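Gluconate kinase (Lactobacillus acidophilus, PDB 3LL3) probably phosphorylates a sugar or sugar acid such as gluconate with ATP, as a member of the FGGY carbohydrate kinase family, and binds D-xylulose. Local coordinates at residues M424-F436 with D447-K459. Residues are numbered along the deposited sequence; the frame is centred on the assembly and turned at random.
Sequences MKEQQSGTLAAMF and DLSEIGQFAQADK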
HETATM    1  N   MSE A 424       2.291   8.086  32.648  1.00 30.12           N
HETATM    2  CA  MSE A 424       1.625   8.436  33.902  1.00 31.31           C
HETATM    3  C   MSE A 424       1.457   7.210  34.772  1.00 32.58           C
HETATM    4  O   MSE A 424       1.314   6.092  34.272  1.00 32.99           O
HETATM    5  CB  MSE A 424       0.245   9.055  33.628  1.00 28.41           C
HETATM    6  CG  MSE A 424       0.261  10.103  32.529  1.00 28.36           C
HETATM    7 SE   MSE A 424       1.393  11.653  32.980  1.00 40.12          SE
HETATM    8  CE  MSE A 424       0.462  12.158  34.657  1.00 28.90           C
ATOM      9  N   LYS A 425       1.464   7.422  36.079  1.00 32.94           N
ATOM     10  CA  LYS A 425       1.239   6.323  37.011  1.00 36.24           C
ATOM     11  C   LYS A 425      -0.181   5.782  36.877  1.00 37.05           C
ATOM     12  O   LYS A 425      -0.396   4.574  36.988  1.00 38.98           O
ATOM     13  CB  LYS A 425       1.557   6.744  38.452  1.00 36.16           C
ATOM     14  CG  LYS A 425       3.048   7.016  38.663  1.00 36.87           C
ATOM     15  CD  LYS A 425       3.402   7.365  40.112  1.00 39.29           C
ATOM     16  CE  LYS A 425       4.898   7.697  40.228  1.00 42.00           C
ATOM     17  NZ  LYS A 425       5.246   8.393  41.509  1.00 47.98           N
ATOM     18  N   GLU A 426      -1.137   6.670  36.599  1.00 36.09           N
ATOM     19  CA  GLU A 426      -2.545   6.271  36.490  1.00 37.90           C
ATOM     20  C   GLU A 426      -3.142   6.372  35.087  1.00 36.18           C
ATOM     21  O   GLU A 426      -3.292   7.468  34.524  1.00 37.30           O
ATOM     22  CB  GLU A 426      -3.415   7.077  37.454  1.00 39.89           C
ATOM     23  CG  GLU A 426      -4.887   6.639  37.424  1.00 41.30           C
ATOM     24  CD  GLU A 426      -5.027   5.152  37.722  1.00 43.90           C
ATOM     25  OE1 GLU A 426      -5.663   4.433  36.918  1.00 43.26           O
ATOM     26  OE2 GLU A 426      -4.470   4.702  38.755  1.00 48.97           O
ATOM     27  N   GLN A 427      -3.525   5.228  34.535  1.00 36.20           N
ATOM     28  CA  GLN A 427      -4.119   5.211  33.206  1.00 38.27           C
ATOM     29  C   GLN A 427      -5.582   5.652  33.247  1.00 37.67           C
ATOM     30  O   GLN A 427      -6.103   6.124  32.243  1.00 34.01           O
ATOM     31  CB  GLN A 427      -4.005   3.828  32.552  1.00 38.84           C
ATOM     32  CG  GLN A 427      -2.590   3.284  32.511  1.00 38.98           C
ATOM     33  CD  GLN A 427      -1.701   4.061  31.563  1.00 37.89           C
ATOM     34  OE1 GLN A 427      -0.720   4.692  31.981  1.00 38.54           O
ATOM     35  NE2 GLN A 427      -2.037   4.020  30.275  1.00 28.89           N
ATOM     36  N   GLN A 428      -6.227   5.493  34.404  1.00 37.88           N
ATOM     37  CA  GLN A 428      -7.640   5.849  34.553  1.00 37.72           C
ATOM     38  C   GLN A 428      -7.789   7.333  34.856  1.00 32.07           C
ATOM     39  O   GLN A 428      -8.339   7.724  35.888  1.00 31.02           O
ATOM     40  CB  GLN A 428      -8.285   5.005  35.659  1.00 40.36           C
ATOM     41  CG  GLN A 428      -8.237   3.512  35.355  1.00 42.61           C
ATOM     42  CD  GLN A 428      -8.804   3.205  33.975  1.00 46.75           C
ATOM     43  OE1 GLN A 428      -9.857   3.732  33.603  1.00 43.81           O
ATOM     44  NE2 GLN A 428      -8.106   2.357  33.205  1.00 45.43           N
ATOM     45  N   SER A 429      -7.293   8.152  33.941  1.00 27.43           N
ATOM     46  CA  SER A 429      -7.258   9.590  34.128  1.00 28.35           C
ATOM     47  C   SER A 429      -8.641  10.214  34.312  1.00 27.00           C
ATOM     48  O   SER A 429      -8.779  11.205  35.021  1.00 25.30           O
ATOM     49  CB  SER A 429      -6.577  10.234  32.931  1.00 26.56           C
ATOM     50  OG  SER A 429      -7.278   9.883  31.762  1.00 28.73           O
ATOM     51  N   GLY A 430      -9.653   9.629  33.677  1.00 27.58           N
ATOM     52  CA  GLY A 430     -11.004  10.176  33.694  1.00 27.14           C
ATOM     53  C   GLY A 430     -11.706  10.122  35.047  1.00 28.38           C
ATOM     54  O   GLY A 430     -12.230  11.141  35.516  1.00 27.02           O
ATOM     55  N   THR A 431     -11.751   8.948  35.680  1.00 26.28           N
ATOM     56  CA  THR A 431     -12.286   8.877  37.034  1.00 28.47           C
ATOM     57  C   THR A 431     -11.425   9.645  38.037  1.00 26.26           C
ATOM     58  O   THR A 431     -11.949  10.212  38.989  1.00 27.77           O
ATOM     59  CB  THR A 431     -12.509   7.435  37.527  1.00 30.39           C
ATOM     60  OG1 THR A 431     -11.300   6.700  37.399  1.00 32.21           O
ATOM     61  CG2 THR A 431     -13.593   6.744  36.720  1.00 31.46           C
ATOM     62  N   LEU A 432     -10.108   9.665  37.820  1.00 28.35           N
ATOM     63  CA  LEU A 432      -9.213  10.426  38.682  1.00 25.92           C
ATOM     64  C   LEU A 432      -9.607  11.903  38.670  1.00 24.50           C
ATOM     65  O   LEU A 432      -9.723  12.535  39.717  1.00 25.35           O
ATOM     66  CB  LEU A 432      -7.766  10.274  38.206  1.00 24.51           C
ATOM     67  CG  LEU A 432      -6.672  10.979  39.009  1.00 27.30           C
ATOM     68  CD1 LEU A 432      -5.314  10.306  38.795  1.00 28.97           C
ATOM     69  CD2 LEU A 432      -6.591  12.448  38.656  1.00 24.86           C
ATOM     70  N   ALA A 433      -9.784  12.458  37.476  1.00 24.29           N
ATOM     71  CA  ALA A 433     -10.132  13.869  37.363  1.00 23.60           C
ATOM     72  C   ALA A 433     -11.570  14.130  37.824  1.00 22.56           C
ATOM     73  O   ALA A 433     -11.861  15.195  38.346  1.00 20.87           O
ATOM     74  CB  ALA A 433      -9.887  14.397  35.952  1.00 22.43           C
ATOM     75  N   ALA A 434     -12.454  13.148  37.653  1.00 20.18           N
ATOM     76  CA  ALA A 434     -13.800  13.254  38.212  1.00 23.10           C
ATOM     77  C   ALA A 434     -13.713  13.337  39.722  1.00 24.27           C
ATOM     78  O   ALA A 434     -14.382  14.166  40.336  1.00 21.08           O
ATOM     79  CB  ALA A 434     -14.678  12.078  37.801  1.00 24.25           C
HETATM   80  N   MSE A 435     -12.843  12.500  40.300  1.00 24.21           N
HETATM   81  CA  MSE A 435     -12.612  12.506  41.736  1.00 24.54           C
HETATM   82  C   MSE A 435     -12.088  13.873  42.153  1.00 25.52           C
HETATM   83  O   MSE A 435     -12.508  14.426  43.181  1.00 24.63           O
HETATM   84  CB  MSE A 435     -11.664  11.365  42.120  1.00 27.41           C
HETATM   85  CG  MSE A 435     -11.182  11.333  43.573  1.00 32.13           C
HETATM   86 SE   MSE A 435      -9.645  12.509  43.926  1.00 42.53          SE
HETATM   87  CE  MSE A 435      -8.180  11.453  43.109  1.00 30.51           C
ATOM     88  N   PHE A 436     -11.210  14.441  41.331  1.00 24.96           N
ATOM     89  CA  PHE A 436     -10.647  15.761  41.627  1.00 26.31           C
ATOM     90  C   PHE A 436     -11.708  16.891  41.606  1.00 24.89           C
ATOM     91  O   PHE A 436     -11.685  17.798  42.447  1.00 24.73           O
ATOM     92  CB  PHE A 436      -9.465  16.094  40.702  1.00 23.29           C
ATOM     93  CG  PHE A 436      -8.846  17.437  40.983  1.00 23.23           C
ATOM     94  CD1 PHE A 436      -7.926  17.587  42.000  1.00 26.39           C
ATOM     95  CD2 PHE A 436      -9.192  18.546  40.234  1.00 24.81           C
ATOM     96  CE1 PHE A 436      -7.360  18.811  42.273  1.00 26.39           C
ATOM     97  CE2 PHE A 436      -8.635  19.775  40.501  1.00 26.37           C
ATOM     98  CZ  PHE A 436      -7.716  19.905  41.529  1.00 27.83           C
ATOM     99  N   ASP A 447      -7.303  25.245  43.231  1.00 35.61           N
ATOM    100  CA  ASP A 447      -6.923  25.476  41.832  1.00 36.60           C
ATOM    101  C   ASP A 447      -6.768  24.182  41.042  1.00 31.68           C
ATOM    102  O   ASP A 447      -6.411  23.136  41.576  1.00 30.66           O
ATOM    103  CB  ASP A 447      -5.610  26.266  41.719  1.00 39.04           C
ATOM    104  CG  ASP A 447      -5.635  27.567  42.495  1.00 46.63           C
ATOM    105  OD1 ASP A 447      -6.734  28.040  42.849  1.00 48.58           O
ATOM    106  OD2 ASP A 447      -4.540  28.116  42.755  1.00 50.87           O
ATOM    107  N   LEU A 448      -7.003  24.279  39.750  1.00 31.25           N
ATOM    108  CA  LEU A 448      -6.909  23.129  38.867  1.00 30.04           C
ATOM    109  C   LEU A 448      -5.537  22.468  38.909  1.00 30.22           C
ATOM    110  O   LEU A 448      -5.440  21.248  38.888  1.00 29.63           O
ATOM    111  CB  LEU A 448      -7.228  23.556  37.448  1.00 31.41           C
ATOM    112  CG  LEU A 448      -7.471  22.421  36.464  1.00 30.85           C
ATOM    113  CD1 LEU A 448      -8.739  21.694  36.846  1.00 33.14           C
ATOM    114  CD2 LEU A 448      -7.571  23.003  35.048  1.00 33.51           C
ATOM    115  N   SER A 449      -4.486  23.284  38.986  1.00 31.67           N
ATOM    116  CA  SER A 449      -3.107  22.794  38.969  1.00 32.01           C
ATOM    117  C   SER A 449      -2.844  21.805  40.090  1.00 30.72           C
ATOM    118  O   SER A 449      -1.901  21.012  40.039  1.00 31.01           O
ATOM    119  CB  SER A 449      -2.114  23.958  39.055  1.00 33.19           C
ATOM    120  OG  SER A 449      -2.307  24.728  40.231  1.00 37.83           O
ATOM    121  N   GLU A 450      -3.676  21.847  41.119  1.00 29.25           N
ATOM    122  CA  GLU A 450      -3.461  20.960  42.246  1.00 29.95           C
ATOM    123  C   GLU A 450      -3.696  19.495  41.878  1.00 27.49           C
ATOM    124  O   GLU A 450      -3.304  18.607  42.616  1.00 28.46           O
ATOM    125  CB  GLU A 450      -4.313  21.392  43.457  1.00 31.12           C
ATOM    126  CG  GLU A 450      -3.960  22.783  43.989  1.00 31.76           C
ATOM    127  CD  GLU A 450      -4.997  23.328  44.960  1.00 37.45           C
ATOM    128  OE1 GLU A 450      -5.710  22.514  45.581  1.00 34.58           O
ATOM    129  OE2 GLU A 450      -5.098  24.566  45.106  1.00 38.62           O
ATOM    130  N   ILE A 451      -4.338  19.242  40.741  1.00 28.11           N
ATOM    131  CA  ILE A 451      -4.579  17.868  40.292  1.00 27.09           C
ATOM    132  C   ILE A 451      -3.261  17.126  40.086  1.00 27.62           C
ATOM    133  O   ILE A 451      -3.212  15.897  40.118  1.00 27.70           O
ATOM    134  CB  ILE A 451      -5.413  17.817  38.995  1.00 27.41           C
ATOM    135  CG1 ILE A 451      -6.051  16.439  38.834  1.00 25.52           C
ATOM    136  CG2 ILE A 451      -4.545  18.176  37.773  1.00 26.78           C
ATOM    137  CD1 ILE A 451      -7.119  16.389  37.764  1.00 24.63           C
ATOM    138  N   GLY A 452      -2.192  17.884  39.885  1.00 27.25           N
ATOM    139  CA  GLY A 452      -0.858  17.317  39.748  1.00 28.58           C
ATOM    140  C   GLY A 452      -0.456  16.396  40.881  1.00 30.56           C
ATOM    141  O   GLY A 452       0.358  15.493  40.701  1.00 30.82           O
ATOM    142  N   GLN A 453      -1.009  16.604  42.069  1.00 30.05           N
ATOM    143  CA  GLN A 453      -0.591  15.752  43.167  1.00 33.03           C
ATOM    144  C   GLN A 453      -1.192  14.367  43.043  1.00 32.63           C
ATOM    145  O   GLN A 453      -0.691  13.411  43.639  1.00 33.53           O
ATOM    146  CB  GLN A 453      -0.886  16.373  44.528  1.00 37.28           C
ATOM    147  CG  GLN A 453      -2.313  16.665  44.807  1.00 35.62           C
ATOM    148  CD  GLN A 453      -2.479  17.362  46.149  1.00 42.18           C
ATOM    149  OE1 GLN A 453      -2.295  16.751  47.218  1.00 44.08           O
ATOM    150  NE2 GLN A 453      -2.821  18.649  46.102  1.00 38.54           N
ATOM    151  N   PHE A 454      -2.248  14.258  42.244  1.00 28.87           N
ATOM    152  CA  PHE A 454      -2.935  12.990  42.070  1.00 29.03           C
ATOM    153  C   PHE A 454      -2.529  12.333  40.762  1.00 31.27           C
ATOM    154  O   PHE A 454      -2.360  11.123  40.696  1.00 31.67           O
ATOM    155  CB  PHE A 454      -4.451  13.215  42.141  1.00 28.51           C
ATOM    156  CG  PHE A 454      -4.874  13.859  43.425  1.00 29.65           C
ATOM    157  CD1 PHE A 454      -4.874  13.129  44.601  1.00 29.80           C
ATOM    158  CD2 PHE A 454      -5.184  15.203  43.474  1.00 28.92           C
ATOM    159  CE1 PHE A 454      -5.217  13.716  45.796  1.00 34.28           C
ATOM    160  CE2 PHE A 454      -5.539  15.799  44.663  1.00 30.31           C
ATOM    161  CZ  PHE A 454      -5.554  15.053  45.828  1.00 33.10           C
ATOM    162  N   ALA A 455      -2.381  13.157  39.729  1.00 29.32           N
ATOM    163  CA  ALA A 455      -2.054  12.694  38.395  1.00 30.39           C
ATOM    164  C   ALA A 455      -0.555  12.780  38.267  1.00 29.83           C
ATOM    165  O   ALA A 455      -0.033  13.756  37.744  1.00 30.47           O
ATOM    166  CB  ALA A 455      -2.738  13.577  37.339  1.00 25.92           C
ATOM    167  N   GLN A 456       0.146  11.771  38.767  1.00 28.83           N
ATOM    168  CA  GLN A 456       1.598  11.834  38.795  1.00 32.91           C
ATOM    169  C   GLN A 456       2.277  11.134  37.613  1.00 31.59           C
ATOM    170  O   GLN A 456       1.790  10.127  37.092  1.00 30.14           O
ATOM    171  CB  GLN A 456       2.127  11.300  40.129  1.00 37.84           C
ATOM    172  CG  GLN A 456       1.739  12.177  41.300  1.00 37.11           C
ATOM    173  CD  GLN A 456       2.627  11.965  42.498  1.00 46.83           C
ATOM    174  OE1 GLN A 456       3.857  11.911  42.375  1.00 50.15           O
ATOM    175  NE2 GLN A 456       2.010  11.847  43.677  1.00 45.71           N
ATOM    176  N   ALA A 457       3.406  11.699  37.209  1.00 31.73           N
ATOM    177  CA  ALA A 457       4.209  11.203  36.104  1.00 30.63           C
ATOM    178  C   ALA A 457       5.041   9.990  36.529  1.00 33.50           C
ATOM    179  O   ALA A 457       5.499   9.909  37.665  1.00 31.50           O
ATOM    180  CB  ALA A 457       5.116  12.307  35.621  1.00 31.13           C
ATOM    181  N   ASP A 458       5.247   9.058  35.603  1.00 32.86           N
ATOM    182  CA  ASP A 458       5.969   7.834  35.902  1.00 32.18           C
ATOM    183  C   ASP A 458       7.352   7.838  35.267  1.00 34.10           C
ATOM    184  O   ASP A 458       8.351   7.928  35.973  1.00 34.22           O
ATOM    185  CB  ASP A 458       5.204   6.603  35.424  1.00 32.54           C
ATOM    186  CG  ASP A 458       5.844   5.312  35.897  1.00 37.80           C
ATOM    187  OD1 ASP A 458       6.482   5.347  36.963  1.00 38.17           O
ATOM    188  OD2 ASP A 458       5.729   4.271  35.217  1.00 41.05           O
ATOM    189  N   LYS A 459       7.396   7.720  33.941  1.00 29.48           N
ATOM    190  CA  LYS A 459       8.659   7.697  33.188  1.00 31.02           C
ATOM    191  C   LYS A 459       8.684   8.777  32.108  1.00 29.25           C
ATOM    192  O   LYS A 459       7.631   9.137  31.576  1.00 28.69           O
ATOM    193  CB  LYS A 459       8.876   6.326  32.536  1.00 30.14           C
ATOM    194  CG  LYS A 459       9.733   5.376  33.360  1.00 37.49           C
ATOM    195  CD  LYS A 459       8.923   4.307  34.047  1.00 39.40           C
ATOM    196  CE  LYS A 459       8.777   3.086  33.160  1.00 38.09           C
ATOM    197  NZ  LYS A 459       9.865   2.120  33.431  1.00 42.92           N
TER
HETATM  198  O   HOH W   1      -1.010   9.535  37.092  1.00 31.17           O
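The carbonyl oxygen of Gln456 is gripped twice: Lys425 N donates to Gln456 O over 2.9 Å in an almost straight bond (176° at the hydrogen), and a water that accepts from Glu426 N donates to the same oxygen. Selenomethionine Met424, its chain bent at chi2 and chi3, brings CE to 3.4 Å from Gln456 O. Strand 457-461, an outermost strand of the seven-stranded sheet, runs antiparallel to strand 421-424, with Met424 and Ala457 as a non-hydrogen-bonded pair. The extended Lys425 chain crosses the Gln456 side chain obliquely and that of Asp458 at about a right angle, CE reaching 3.4 Å from Ala457 O.

The contact then turns apolar. Phe436 has CG anti to its nitrogen (chi1 -179°), which lowers the ring from helix 429-441 onto the 3-10 segment 448-453. Ile451 CB sits over one face in a CH-pi contact, 3.8 Å from the Phe436 ring centroid and 3° off the normal, while Asp447 O meets the ring edge near its plane. Leu432 CD2 rests against Ile451, Phe454 and Ala455. In a Met-aromatic contact, selenomethionine Met435 holds SE above the Phe454 face at a distance, 4.9 Å from the centroid; its CE reaches the ring, 4.0 Å from Phe454 CD1. Leu242 and Ile245 of helix 239-245 pack against Ala433, and Ile245 against Leu448. Replacing Phe436 by an alanine would probably open a gap above Ile451 and leave Leu448 and Phe454 without the ring they both touch.

The chemistry thus divides: one backbone bond and a water bridge join the loops where strands 421-424 and 457-461 meet, whereas dispersion between aliphatic, aromatic and selenium-bearing groups seats the 3-10 segment on the helix.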